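Uncharacterized protein (Mycobacterium tuberculosis, PDB 3KFW) is of unknown function but, as a PaaX-family protein with a predicted helix-turn-helix region, probably binds DNA as a transcriptional regulator. Local coordinates at residues D153-G156 against Q157-L161; E204-P207 against A208-G212; W123-P126 against D127-L131; T108-H112 against K113-E117; T165-G168 against H169-L172. All coordinates share one frame; numbering follows the deposited sequence.

Contact 1: D153-G156 against Q157-L161; sequences DLAG and QLWDL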
loop_
_atom_site.group_PDB
_atom_site.type_symbol
_atom_site.label_atom_id
_atom_site.label_comp_id
_atom_site.label_asym_id
_atom_site.label_seq_id
_atom_site.Cartn_x
_atom_site.Cartn_y
_atom_site.Cartn_z
ATOM N N ASP A 153 15.280 -12.833 12.790
ATOM C CA ASP A 153 14.842 -11.497 12.980
ATOM C C ASP A 153 13.599 -11.272 12.139
ATOM O O ASP A 153 12.592 -10.797 12.662
ATOM C CB ASP A 153 15.924 -10.470 12.644
ATOM C CG ASP A 153 15.461 -9.088 12.962
ATOM O OD1 ASP A 153 14.901 -8.938 14.066
ATOM O OD2 ASP A 153 15.575 -8.168 12.127
ATOM N N LEU A 154 13.670 -11.604 10.844
ATOM C CA LEU A 154 12.467 -11.614 9.995
ATOM C C LEU A 154 11.262 -12.311 10.706
ATOM O O LEU A 154 10.222 -11.676 10.966
ATOM C CB LEU A 154 12.788 -12.284 8.661
ATOM C CG LEU A 154 11.644 -12.274 7.649
ATOM C CD1 LEU A 154 11.223 -10.855 7.578
ATOM C CD2 LEU A 154 12.150 -12.727 6.306
ATOM N N ALA A 155 11.435 -13.575 11.090
ATOM C CA ALA A 155 10.382 -14.286 11.844
ATOM C C ALA A 155 9.800 -13.435 12.964
ATOM O O ALA A 155 8.586 -13.329 13.076
ATOM C CB ALA A 155 10.865 -15.719 12.370
ATOM N N GLY A 156 10.660 -12.782 13.748
ATOM C CA GLY A 156 10.218 -11.916 14.860
ATOM C C GLY A 156 9.464 -10.664 14.424
ATOM O O GLY A 156 8.775 -10.012 15.232
ATOM N N GLN A 157 9.585 -10.352 13.134
ATOM C CA GLN A 157 8.983 -9.149 12.514
ATOM C C GLN A 157 7.600 -9.491 11.855
ATOM O O GLN A 157 6.662 -8.724 11.950
ATOM C CB GLN A 157 10.002 -8.588 11.502
ATOM C CG GLN A 157 10.155 -7.102 11.356
ATOM C CD GLN A 157 10.468 -6.359 12.675
ATOM O OE1 GLN A 157 11.392 -6.710 13.420
ATOM N NE2 GLN A 157 9.661 -5.326 12.959
ATOM N N LEU A 158 7.485 -10.685 11.257
ATOM C CA LEU A 158 6.253 -11.216 10.738
ATOM C C LEU A 158 5.239 -11.626 11.817
ATOM O O LEU A 158 4.019 -11.448 11.650
ATOM C CB LEU A 158 6.589 -12.439 9.910
ATOM C CG LEU A 158 7.517 -12.353 8.707
ATOM C CD1 LEU A 158 7.823 -13.741 8.266
ATOM C CD2 LEU A 158 6.911 -11.535 7.555
ATOM N N TRP A 159 5.698 -12.260 12.900
ATOM C CA TRP A 159 4.769 -12.623 14.000
ATOM C C TRP A 159 5.207 -12.021 15.356
ATOM O O TRP A 159 6.412 -11.755 15.570
ATOM C CB TRP A 159 4.743 -14.124 14.150
ATOM C CG TRP A 159 4.314 -14.832 12.920
ATOM C CD1 TRP A 159 3.004 -15.094 12.503
ATOM C CD2 TRP A 159 5.176 -15.420 11.940
ATOM N NE1 TRP A 159 3.031 -15.806 11.315
ATOM C CE2 TRP A 159 4.332 -16.022 10.943
ATOM C CE3 TRP A 159 6.561 -15.542 11.819
ATOM C CZ2 TRP A 159 4.850 -16.692 9.828
ATOM C CZ3 TRP A 159 7.085 -16.226 10.705
ATOM C CH2 TRP A 159 6.221 -16.777 9.720
ATOM N N ASP A 160 4.237 -11.824 16.246
ATOM C CA ASP A 160 4.481 -11.407 17.587
ATOM C C ASP A 160 4.933 -12.651 18.349
ATOM O O ASP A 160 4.143 -13.314 18.978
ATOM C CB ASP A 160 3.189 -10.834 18.197
ATOM C CG ASP A 160 3.362 -10.383 19.678
ATOM O OD1 ASP A 160 4.483 -10.418 20.216
ATOM O OD2 ASP A 160 2.365 -10.017 20.328
ATOM N N LEU A 161 6.206 -12.983 18.295
ATOM C CA LEU A 161 6.667 -14.203 18.903
ATOM C C LEU A 161 6.694 -14.193 20.410
ATOM O O LEU A 161 6.393 -15.219 21.024
ATOM C CB LEU A 161 8.059 -14.524 18.432
ATOM C CG LEU A 161 8.187 -14.778 16.956
ATOM C CD1 LEU A 161 9.682 -14.912 16.631
ATOM C CD2 LEU A 161 7.393 -16.006 16.531
#

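Contact 2: E204-P207 against A208-G212; sequences ELLP and ADWPG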
loop_
_atom_site.group_PDB
_atom_site.type_symbol
_atom_site.label_atom_id
_atom_site.label_comp_id
_atom_site.label_asym_id
_atom_site.label_seq_id
_atom_site.Cartn_x
_atom_site.Cartn_y
_atom_site.Cartn_z
ATOM N N GLU A 204 15.528 -24.065 13.793
ATOM C CA GLU A 204 16.544 -22.994 13.854
ATOM C C GLU A 204 16.000 -21.630 14.240
ATOM O O GLU A 204 16.773 -20.733 14.599
ATOM C CB GLU A 204 17.229 -22.808 12.498
ATOM C CG GLU A 204 17.951 -24.022 11.974
ATOM C CD GLU A 204 17.032 -25.032 11.238
ATOM O OE1 GLU A 204 16.062 -25.611 11.831
ATOM O OE2 GLU A 204 17.310 -25.251 10.034
ATOM N N LEU A 205 14.683 -21.437 14.108
ATOM C CA LEU A 205 14.138 -20.095 14.302
ATOM C C LEU A 205 13.347 -20.023 15.576
ATOM O O LEU A 205 12.992 -18.929 15.996
ATOM C CB LEU A 205 13.280 -19.635 13.113
ATOM C CG LEU A 205 13.935 -19.768 11.745
ATOM C CD1 LEU A 205 13.013 -19.304 10.706
ATOM C CD2 LEU A 205 15.278 -18.969 11.661
ATOM N N LEU A 206 13.066 -21.187 16.167
ATOM C CA LEU A 206 12.296 -21.276 17.417
ATOM C C LEU A 206 13.176 -20.743 18.552
ATOM O O LEU A 206 14.284 -21.224 18.722
ATOM C CB LEU A 206 11.934 -22.715 17.734
ATOM C CG LEU A 206 10.873 -23.428 16.895
ATOM C CD1 LEU A 206 10.821 -24.964 17.291
ATOM C CD2 LEU A 206 9.489 -22.773 17.007
ATOM N N PRO A 207 12.668 -19.755 19.322
ATOM C CA PRO A 207 13.307 -19.351 20.572
ATOM C C PRO A 207 13.141 -20.477 21.620
ATOM O O PRO A 207 12.188 -21.265 21.519
ATOM C CB PRO A 207 12.568 -18.066 20.963
ATOM C CG PRO A 207 11.515 -17.805 19.868
ATOM C CD PRO A 207 11.377 -19.067 19.088
ATOM N N ALA A 208 14.077 -20.595 22.570
ATOM C CA ALA A 208 14.103 -21.740 23.494
ATOM C C ALA A 208 12.995 -21.734 24.563
ATOM O O ALA A 208 12.748 -22.757 25.195
ATOM C CB ALA A 208 15.454 -21.846 24.164
ATOM N N ASP A 209 12.365 -20.570 24.788
ATOM C CA ASP A 209 11.175 -20.515 25.626
ATOM C C ASP A 209 9.873 -20.692 24.796
ATOM O O ASP A 209 8.801 -20.380 25.283
ATOM C CB ASP A 209 11.135 -19.273 26.535
ATOM C CG ASP A 209 11.073 -17.948 25.754
ATOM O OD1 ASP A 209 11.427 -17.956 24.536
ATOM O OD2 ASP A 209 10.662 -16.896 26.364
ATOM N N TRP A 210 9.971 -21.232 23.584
ATOM C CA TRP A 210 8.792 -21.493 22.773
ATOM C C TRP A 210 7.878 -22.605 23.413
ATOM O O TRP A 210 8.351 -23.733 23.635
ATOM C CB TRP A 210 9.238 -21.905 21.366
ATOM C CG TRP A 210 8.113 -21.968 20.409
ATOM C CD1 TRP A 210 7.505 -23.099 19.935
ATOM C CD2 TRP A 210 7.424 -20.845 19.788
ATOM N NE1 TRP A 210 6.489 -22.753 19.064
ATOM C CE2 TRP A 210 6.404 -21.393 18.956
ATOM C CE3 TRP A 210 7.560 -19.448 19.872
ATOM C CZ2 TRP A 210 5.538 -20.597 18.202
ATOM C CZ3 TRP A 210 6.706 -18.638 19.130
ATOM C CH2 TRP A 210 5.700 -19.214 18.297
ATOM N N PRO A 211 6.596 -22.284 23.724
ATOM C CA PRO A 211 5.659 -23.236 24.386
ATOM C C PRO A 211 4.901 -24.248 23.479
ATOM O O PRO A 211 4.026 -24.936 23.967
ATOM C CB PRO A 211 4.633 -22.302 25.087
ATOM C CG PRO A 211 4.550 -21.097 24.178
ATOM C CD PRO A 211 5.976 -20.947 23.552
ATOM N N GLY A 212 5.252 -24.365 22.201
ATOM C CA GLY A 212 4.532 -25.233 21.238
ATOM C C GLY A 212 4.391 -26.685 21.659
ATOM O O GLY A 212 3.268 -27.218 21.733
#

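Contact 3: W123-P126 against D127-L131; sequences WMRP and DNLDL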
loop_
_atom_site.group_PDB
_atom_site.type_symbol
_atom_site.label_atom_id
_atom_site.label_comp_id
_atom_site.label_asym_id
_atom_site.label_seq_id
_atom_site.Cartn_x
_atom_site.Cartn_y
_atom_site.Cartn_z
ATOM N N TRP A 123 3.297 -11.191 2.081
ATOM C CA TRP A 123 3.118 -12.219 3.060
ATOM C C TRP A 123 4.217 -13.247 2.860
ATOM O O TRP A 123 4.600 -13.505 1.719
ATOM C CB TRP A 123 1.751 -12.855 2.894
ATOM C CG TRP A 123 0.598 -11.957 3.129
ATOM C CD1 TRP A 123 0.032 -11.082 2.220
ATOM C CD2 TRP A 123 -0.194 -11.862 4.309
ATOM N NE1 TRP A 123 -1.056 -10.463 2.767
ATOM C CE2 TRP A 123 -1.222 -10.906 4.047
ATOM C CE3 TRP A 123 -0.142 -12.482 5.566
ATOM C CZ2 TRP A 123 -2.158 -10.520 5.011
ATOM C CZ3 TRP A 123 -1.085 -12.121 6.524
ATOM C CH2 TRP A 123 -2.073 -11.141 6.248
HETATM N N MSE A 124 4.754 -13.809 3.950
HETATM C CA MSE A 124 5.884 -14.760 3.851
HETATM C C MSE A 124 5.783 -15.784 4.904
HETATM O O MSE A 124 5.091 -15.586 5.887
HETATM C CB MSE A 124 7.238 -14.112 4.114
HETATM C CG MSE A 124 7.611 -13.108 3.152
HETATM SE SE MSE A 124 9.169 -12.088 3.728
HETATM C CE MSE A 124 10.534 -13.422 3.294
ATOM N N ARG A 125 6.512 -16.867 4.710
ATOM C CA ARG A 125 6.708 -17.868 5.751
ATOM C C ARG A 125 7.821 -18.785 5.284
ATOM O O ARG A 125 8.151 -18.781 4.109
ATOM C CB ARG A 125 5.414 -18.657 6.060
ATOM C CG ARG A 125 4.990 -19.606 4.960
ATOM C CD ARG A 125 4.697 -20.985 5.517
ATOM N NE ARG A 125 4.264 -20.865 6.904
ATOM C CZ ARG A 125 4.927 -21.348 7.944
ATOM N NH1 ARG A 125 6.047 -21.995 7.762
ATOM N NH2 ARG A 125 4.452 -21.160 9.159
ATOM N N PRO A 126 8.448 -19.542 6.208
ATOM C CA PRO A 126 9.473 -20.499 5.753
ATOM C C PRO A 126 8.851 -21.575 4.861
ATOM O O PRO A 126 7.679 -21.853 5.006
ATOM C CB PRO A 126 9.987 -21.099 7.055
ATOM C CG PRO A 126 9.632 -20.112 8.116
ATOM C CD PRO A 126 8.401 -19.419 7.683
ATOM N N ASP A 127 9.597 -22.196 3.953
ATOM C CA ASP A 127 8.950 -23.156 3.073
ATOM C C ASP A 127 8.875 -24.567 3.663
ATOM O O ASP A 127 8.730 -25.531 2.909
ATOM C CB ASP A 127 9.592 -23.162 1.684
ATOM C CG ASP A 127 10.943 -23.808 1.672
ATOM O OD1 ASP A 127 11.466 -24.059 2.769
ATOM O OD2 ASP A 127 11.494 -24.084 0.574
ATOM N N ASN A 128 8.966 -24.678 4.995
ATOM C CA ASN A 128 8.874 -25.967 5.709
ATOM C C ASN A 128 7.453 -26.598 5.712
ATOM O O ASN A 128 7.323 -27.792 5.873
ATOM C CB ASN A 128 9.455 -25.857 7.136
ATOM C CG ASN A 128 8.651 -24.909 8.037
ATOM O OD1 ASN A 128 8.207 -23.850 7.596
ATOM N ND2 ASN A 128 8.450 -25.298 9.291
ATOM N N LEU A 129 6.410 -25.773 5.572
ATOM C CA LEU A 129 5.068 -26.213 5.172
ATOM C C LEU A 129 4.962 -26.239 3.646
ATOM O O LEU A 129 5.486 -25.329 2.984
ATOM C CB LEU A 129 3.990 -25.242 5.687
ATOM C CG LEU A 129 3.727 -25.080 7.184
ATOM C CD1 LEU A 129 2.523 -24.172 7.407
ATOM C CD2 LEU A 129 3.540 -26.474 7.857
ATOM N N ASP A 130 4.285 -27.272 3.120
ATOM C CA ASP A 130 3.965 -27.472 1.688
ATOM C C ASP A 130 2.837 -26.557 1.161
ATOM O O ASP A 130 1.679 -27.023 0.992
ATOM C CB ASP A 130 3.470 -28.916 1.479
ATOM C CG ASP A 130 4.571 -29.899 1.096
ATOM O OD1 ASP A 130 4.367 -31.109 1.345
ATOM O OD2 ASP A 130 5.614 -29.488 0.534
ATOM N N LEU A 131 3.153 -25.296 0.867
ATOM C CA LEU A 131 2.177 -24.369 0.275
ATOM C C LEU A 131 1.443 -24.951 -0.939
ATOM O O LEU A 131 2.050 -25.299 -1.951
ATOM C CB LEU A 131 2.844 -23.051 -0.149
ATOM C CG LEU A 131 2.091 -22.119 -1.123
ATOM C CD1 LEU A 131 1.148 -21.153 -0.407
ATOM C CD2 LEU A 131 3.063 -21.377 -2.039
#

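Contact 4: T108-H112 against K113-E117; sequences TCMHH and KRFGE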
loop_
_atom_site.group_PDB
_atom_site.type_symbol
_atom_site.label_atom_id
_atom_site.label_comp_id
_atom_site.label_asym_id
_atom_site.label_seq_id
_atom_site.Cartn_x
_atom_site.Cartn_y
_atom_site.Cartn_z
ATOM N N THR A 108 -7.985 -13.792 5.998
ATOM C CA THR A 108 -8.331 -15.063 6.606
ATOM C C THR A 108 -7.633 -16.238 5.965
ATOM O O THR A 108 -7.286 -17.184 6.659
ATOM C CB THR A 108 -9.823 -15.269 6.488
ATOM O OG1 THR A 108 -10.401 -14.070 6.969
ATOM C CG2 THR A 108 -10.317 -16.440 7.341
ATOM N N CYS A 109 -7.421 -16.172 4.654
ATOM C CA CYS A 109 -6.702 -17.219 3.948
ATOM C C CYS A 109 -5.178 -17.191 4.233
ATOM O O CYS A 109 -4.580 -18.227 4.476
ATOM C CB CYS A 109 -6.992 -17.142 2.445
ATOM S SG CYS A 109 -6.235 -18.464 1.492
HETATM N N MSE A 110 -4.550 -16.025 4.198
HETATM C CA MSE A 110 -3.146 -15.927 4.623
HETATM C C MSE A 110 -2.929 -16.423 6.067
HETATM O O MSE A 110 -2.004 -17.182 6.321
HETATM C CB MSE A 110 -2.633 -14.516 4.445
HETATM C CG MSE A 110 -2.674 -14.040 3.007
HETATM SE SE MSE A 110 -1.525 -15.124 1.857
HETATM C CE MSE A 110 -1.174 -13.811 0.477
ATOM N N HIS A 111 -3.815 -16.059 7.000
ATOM C CA HIS A 111 -3.676 -16.516 8.402
ATOM C C HIS A 111 -3.779 -18.032 8.550
ATOM O O HIS A 111 -2.943 -18.647 9.241
ATOM C CB HIS A 111 -4.625 -15.773 9.367
ATOM C CG HIS A 111 -4.304 -14.315 9.506
ATOM N ND1 HIS A 111 -3.003 -13.840 9.558
ATOM C CD2 HIS A 111 -5.109 -13.223 9.597
ATOM C CE1 HIS A 111 -3.028 -12.523 9.678
ATOM N NE2 HIS A 111 -4.291 -12.124 9.694
ATOM N N HIS A 112 -4.773 -18.618 7.879
ATOM C CA HIS A 112 -4.993 -20.059 7.867
ATOM C C HIS A 112 -3.810 -20.886 7.339
ATOM O O HIS A 112 -3.556 -21.983 7.812
ATOM C CB HIS A 112 -6.280 -20.401 7.076
ATOM C CG HIS A 112 -6.611 -21.868 7.060
ATOM N ND1 HIS A 112 -7.331 -22.484 8.068
ATOM C CD2 HIS A 112 -6.342 -22.840 6.148
ATOM C CE1 HIS A 112 -7.490 -23.768 7.780
ATOM N NE2 HIS A 112 -6.895 -24.011 6.623
ATOM N N LYS A 113 -3.135 -20.391 6.320
ATOM C CA LYS A 113 -1.942 -21.066 5.799
ATOM C C LYS A 113 -0.664 -20.600 6.517
ATOM O O LYS A 113 0.437 -20.898 6.077
ATOM C CB LYS A 113 -1.811 -20.746 4.325
ATOM C CG LYS A 113 -2.909 -21.320 3.512
ATOM C CD LYS A 113 -2.716 -20.917 2.071
ATOM C CE LYS A 113 -3.914 -21.429 1.229
ATOM N NZ LYS A 113 -3.624 -22.792 0.766
ATOM N N ARG A 114 -0.836 -19.787 7.574
ATOM C CA ARG A 114 0.219 -19.404 8.510
ATOM C C ARG A 114 1.329 -18.605 7.858
ATOM O O ARG A 114 2.512 -18.848 8.090
ATOM C CB ARG A 114 0.696 -20.634 9.291
ATOM C CG ARG A 114 -0.536 -21.328 9.867
ATOM C CD ARG A 114 -0.247 -22.625 10.515
ATOM N NE ARG A 114 -1.355 -22.904 11.412
ATOM C CZ ARG A 114 -1.887 -24.098 11.539
ATOM N NH1 ARG A 114 -1.400 -25.098 10.805
ATOM N NH2 ARG A 114 -2.918 -24.287 12.361
ATOM N N PHE A 115 0.900 -17.656 7.016
ATOM C CA PHE A 115 1.744 -16.590 6.492
ATOM C C PHE A 115 1.668 -15.382 7.417
ATOM O O PHE A 115 0.640 -15.163 8.037
ATOM C CB PHE A 115 1.310 -16.218 5.068
ATOM C CG PHE A 115 1.786 -17.209 4.027
ATOM C CD1 PHE A 115 1.132 -18.430 3.851
ATOM C CD2 PHE A 115 2.867 -16.925 3.230
ATOM C CE1 PHE A 115 1.569 -19.342 2.919
ATOM C CE2 PHE A 115 3.304 -17.841 2.287
ATOM C CZ PHE A 115 2.671 -19.050 2.147
ATOM N N GLY A 116 2.778 -14.654 7.552
ATOM C CA GLY A 116 2.793 -13.387 8.283
ATOM C C GLY A 116 2.913 -12.220 7.306
ATOM O O GLY A 116 3.506 -12.314 6.235
ATOM N N GLU A 117 2.326 -11.115 7.679
ATOM C CA GLU A 117 2.352 -9.956 6.853
ATOM C C GLU A 117 3.604 -9.103 7.164
ATOM O O GLU A 117 3.676 -8.468 8.234
ATOM C CB GLU A 117 1.052 -9.169 7.076
ATOM C CG GLU A 117 0.927 -7.934 6.234
ATOM C CD GLU A 117 -0.452 -7.392 6.284
ATOM O OE1 GLU A 117 -0.898 -6.821 5.271
ATOM O OE2 GLU A 117 -1.124 -7.576 7.334
#

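Contact 5: T165-G168 against H169-L172; sequences TEAG and HRLL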
loop_
_atom_site.group_PDB
_atom_site.type_symbol
_atom_site.label_atom_id
_atom_site.label_comp_id
_atom_site.label_asym_id
_atom_site.label_seq_id
_atom_site.Cartn_x
_atom_site.Cartn_y
_atom_site.Cartn_z
ATOM N N THR A 165 4.297 -16.697 22.810
ATOM C CA THR A 165 5.040 -17.360 23.881
ATOM C C THR A 165 4.420 -17.035 25.241
ATOM O O THR A 165 4.051 -17.967 25.966
ATOM C CB THR A 165 6.541 -16.867 23.850
ATOM O OG1 THR A 165 7.168 -17.352 22.654
ATOM C CG2 THR A 165 7.354 -17.270 25.118
ATOM N N GLU A 166 4.290 -15.743 25.584
ATOM C CA GLU A 166 3.633 -15.343 26.841
ATOM C C GLU A 166 2.206 -15.920 26.985
ATOM O O GLU A 166 1.831 -16.397 28.066
ATOM C CB GLU A 166 3.622 -13.816 27.028
ATOM C CG GLU A 166 3.080 -13.331 28.417
ATOM C CD GLU A 166 3.728 -11.991 28.921
ATOM O OE1 GLU A 166 4.677 -12.036 29.777
ATOM O OE2 GLU A 166 3.303 -10.894 28.450
ATOM N N ALA A 167 1.436 -15.917 25.898
ATOM C CA ALA A 167 0.038 -16.424 25.930
ATOM C C ALA A 167 0.008 -17.901 26.108
ATOM O O ALA A 167 -0.925 -18.410 26.734
ATOM C CB ALA A 167 -0.777 -16.034 24.684
ATOM N N GLY A 168 1.036 -18.580 25.587
ATOM C CA GLY A 168 1.091 -20.037 25.643
ATOM C C GLY A 168 1.393 -20.525 27.063
ATOM O O GLY A 168 0.699 -21.379 27.592
ATOM N N HIS A 169 2.450 -19.989 27.659
ATOM C CA HIS A 169 2.768 -20.197 29.065
ATOM C C HIS A 169 1.579 -19.884 29.961
ATOM O O HIS A 169 1.332 -20.644 30.864
ATOM C CB HIS A 169 4.046 -19.400 29.467
ATOM C CG HIS A 169 5.284 -20.000 28.894
ATOM N ND1 HIS A 169 5.599 -21.346 29.049
ATOM C CD2 HIS A 169 6.274 -19.468 28.139
ATOM C CE1 HIS A 169 6.724 -21.611 28.409
ATOM N NE2 HIS A 169 7.148 -20.491 27.843
ATOM N N ARG A 170 0.838 -18.805 29.721
ATOM C CA ARG A 170 -0.329 -18.533 30.580
ATOM C C ARG A 170 -1.372 -19.690 30.526
ATOM O O ARG A 170 -1.953 -20.041 31.552
ATOM C CB ARG A 170 -1.005 -17.221 30.210
ATOM C CG ARG A 170 -1.081 -16.195 31.380
ATOM C CD ARG A 170 -1.387 -14.735 30.877
ATOM N NE ARG A 170 -2.383 -14.749 29.781
ATOM C CZ ARG A 170 -2.255 -14.132 28.592
ATOM N NH1 ARG A 170 -1.172 -13.390 28.294
ATOM N NH2 ARG A 170 -3.241 -14.247 27.700
ATOM N N LEU A 171 -1.585 -20.268 29.333
ATOM C CA LEU A 171 -2.446 -21.435 29.143
ATOM C C LEU A 171 -1.935 -22.725 29.810
ATOM O O LEU A 171 -2.751 -23.509 30.293
ATOM C CB LEU A 171 -2.682 -21.678 27.650
ATOM C CG LEU A 171 -3.559 -20.639 26.961
ATOM C CD1 LEU A 171 -3.466 -20.781 25.475
ATOM C CD2 LEU A 171 -5.000 -20.675 27.419
ATOM N N LEU A 172 -0.609 -22.944 29.814
ATOM C CA LEU A 172 0.024 -24.039 30.583
ATOM C C LEU A 172 -0.273 -23.881 32.099
ATOM O O LEU A 172 -0.775 -24.817 32.721
ATOM C CB LEU A 172 1.553 -24.182 30.271
ATOM C CG LEU A 172 1.873 -24.697 28.826
ATOM C CD1 LEU A 172 3.280 -24.360 28.234
ATOM C CD2 LEU A 172 1.521 -26.215 28.553
#

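Contact 1: D153-G156 against Q157-L161
A155 meets W159 one helical turn on. A155 O accepts a bond from W159 N at 3.1 Å, nearly straight at 170°. The same oxygen lies at the edge of the indole, 3.3 Å from W159 CE3 and near the ring plane. CG of W159 stands anti to its own carbonyl carbon (chi1 -59°). This turns the six-membered ring back toward A155, where A155 CB and W159 CZ3 are 4.2 Å apart. L158 CB lies over one face of the indole, toward its rim. G156 offers bare backbone to the following turn. L161 CD1 packs onto it, 3.5 Å from G156 CA. Q157 joins mostly through its main chain. Its N donates to L154 O, which also takes L158 N at 2.9 Å. L158 N lies nearly in line with the C=O bond, while Q157 N sits above the carbonyl plane. Q157 CB rests beside the same oxygen, at 3.1 Å from L154 O. The side chains of L154 and L158 cross at an angle, with L154 CG 4.1 Å from L158 CD1. W159 is the first residue to leave helical geometry. D160 then N-caps the next helix through a bond from G163 N. D160 also forms a salt bridge with R101 of the second subunit, and D153 forms one with R142 of the third. This turn closes helix 151-158, which lies against the four-stranded sheet. L154 and L158 pack on W88 of strand 88-93 and L118 of strand 116-119, W159 packs on P126 of strand 122-126, and L161 begins helix 161-177.

Contact 2: E204-P207 against A208-G212
L206 lays its CD2 methyl over the five-membered ring of W210. The methyl is 3.6 Å from the ring centroid and only 11° off the ring normal, a CH-pi contact. It bears on the CD1 and NE1 side of the pyrrole, with L206 CD2 to W210 NE1 at 3.6 Å. The two side chains cross at about a right angle. P211 CD covers the opposite face of the indole, toward its rim, and the ring is held between the two. W210 carries CG anti to its own N (chi1 -170°), which stands the indole up beside L206 and P207. P207 approaches the benzo part obliquely, with P207 CD 3.9 Å from W210 CE3. The backbone closes the turn. W210 N donates to P207 O at 3.0 Å, with a bent angle of 144°. The donor lies above the carbonyl plane. W210 CB is close to that oxygen too, at 3.0 Å from P207 O. D209 folds OD1 back to 3.8 Å from P207 CB. Outside the turn, W210 stacks on W164 of helix 161-177, and D209 packs on T165 of the same helix. The geometry is a type I beta turn that begins at P207 and ends at W210, with P211 directly after it. It leads straight into helix 212-234, for which P211 is the N-cap residue, within the PaaX-like C-terminal region.

Contact 3: W123-P126 against D127-L131
The chain runs extended through R125 and P126 at the end of strand 122-126, then bends at D127 and N128 and brings N128 and L129 back beside R125. L129 CD1 sits over the centre of the guanidinium face, 3.7 Å from R125 CZ. The leucine and arginine side chains cross at about a right angle. N128 comes to the guanidinium from its edge instead. N128 OD1 lies in that plane, 2.9 Å from R125 NH1, but the angle is poor for a hydrogen bond. The amide and guanidinium planes are 32° apart. R125 NH1 has a better acceptor in P126 O, at 3.2 Å and 160°. R125 reaches it because CG lies between its own N and carbonyl carbon (chi1 71°) and the chain bends twice more. P126 and N128 run side by side, with P126 CB 3.3 Å from N128 OD1. The remaining arginine nitrogens look to other loops: NE bonds to R114 O, and NH2 makes a weak bond to P199 O. N128 ND2 is held by M200 O. The buried guanidinium is thus held at its rim by the carbonyls of P126 and R114, weakly by that of P199, and covered on one face by an aliphatic group. The carbonyl dipoles would probably help to support its positive charge in the interior. The bonds to P126 O and R114 O should limit the rotation of the group, and the latter ties the strand end to the loop at R114.

Contact 4: T108-H112 against K113-E117
M110 and F115 pack across the end of helix 100-112. The selenium of M110 approaches the F115 ring obliquely, 5.0 Å from its centroid and 29° off the normal, a Met-aromatic contact. At the base of the pair M110 CB and F115 CB are 4.3 Å apart. K113 CB meets the F115 ring at its edge, in the ring plane. Beyond that atom the lysine runs extended as far as K113 CE, 3.8 Å from C109 SG, then bends to put NZ at D132 O. R114 leaves in another direction. R114 CG lies 3.7 Å from H111 O, the chain beyond it is extended, and its guanidinium nitrogens NH1 and NH2 bond to A76 O and L196 O. The backbone bonds end the helix here. K113 N donates to C109 O at 3.2 Å, a regular i to i+4 helical bond. R114 then takes positive phi, 64°, and turns the chain out of the helix. R114 N turns back to H111 O at 2.9 Å, well above the carbonyl plane. F115 N reaches M110 O at 3.0 Å in a straighter bond. Together these two bonds make a Schellman motif with R114 as C-prime. The M110 to F115 packing is the apolar contact that commonly accompanies this motif. It ends the helix and sends the chain into strand 116-119 of the Cas2-like domain, outermost in the sheet within this chain.

Contact 5: T165-G168 against H169-L172
This is packing along one helix, in the middle of helix 161-177, where residues three and four apart meet. T165 and H169 lie side by side and point the same way. T165 CG2 touches the imidazole at 3.9 Å from H169 CD2. The methyl takes that place because it stands anti to the backbone N, while OG1 turns back to L161 O. H169 CD2 also lies 3.5 Å from T165 O. The far nitrogen of the ring, NE2, donates to D209 O of the loop before helix 212-234. On another side of the helix, R170 bends at chi3 (40°) and folds its guanidinium back over A167. One face covers A167 CA, with R170 NH1 at 4.0 Å, toward the rim of the group. E166 has the opposite charge, but E166 OE2 stays 5.1 Å from R170 NH1, so the two attract at most at a distance. L171 CG rests 3.5 Å from A167 O, and L172 CG is 3.7 Å from G168 O. Four main-chain bonds run beneath these side chains. H169 N to T165 O is the straightest, at 3.1 Å and 170°. L172 N to G168 O, 3.0 Å, lies in the carbonyl plane. L171 packs on A190 and H194 of helix 181-195, and L172 on M191. The pattern is that of a regular alpha-helix with i to i+3 and i to i+4 contacts, packed between a neighbouring helix and a loop.

In the fold
Contacts 3 and 4 are the nearest pair, with centres about 10 Å apart. Both reach the same sheet, where strands 116-119 and 122-126 are neighbours, and M124 O to G116 N (3.0 Å) probably bonds them. Contact 1 touches both: W159 CZ2 is 3.6 Å from R114 O, and L154 CD2 is 3.5 Å from M124 CE. It also leads on to contact 2, through L161 CD2 and W210 CZ3 at 3.8 Å. Contacts 2 and 5 have centres about 13 Å apart and join loop to helix. Contacts 3 and 5 do not touch; their nearest atoms are about 14 Å apart. The five thus form a chain from the Cas2-like sheet toward the C-terminal helices.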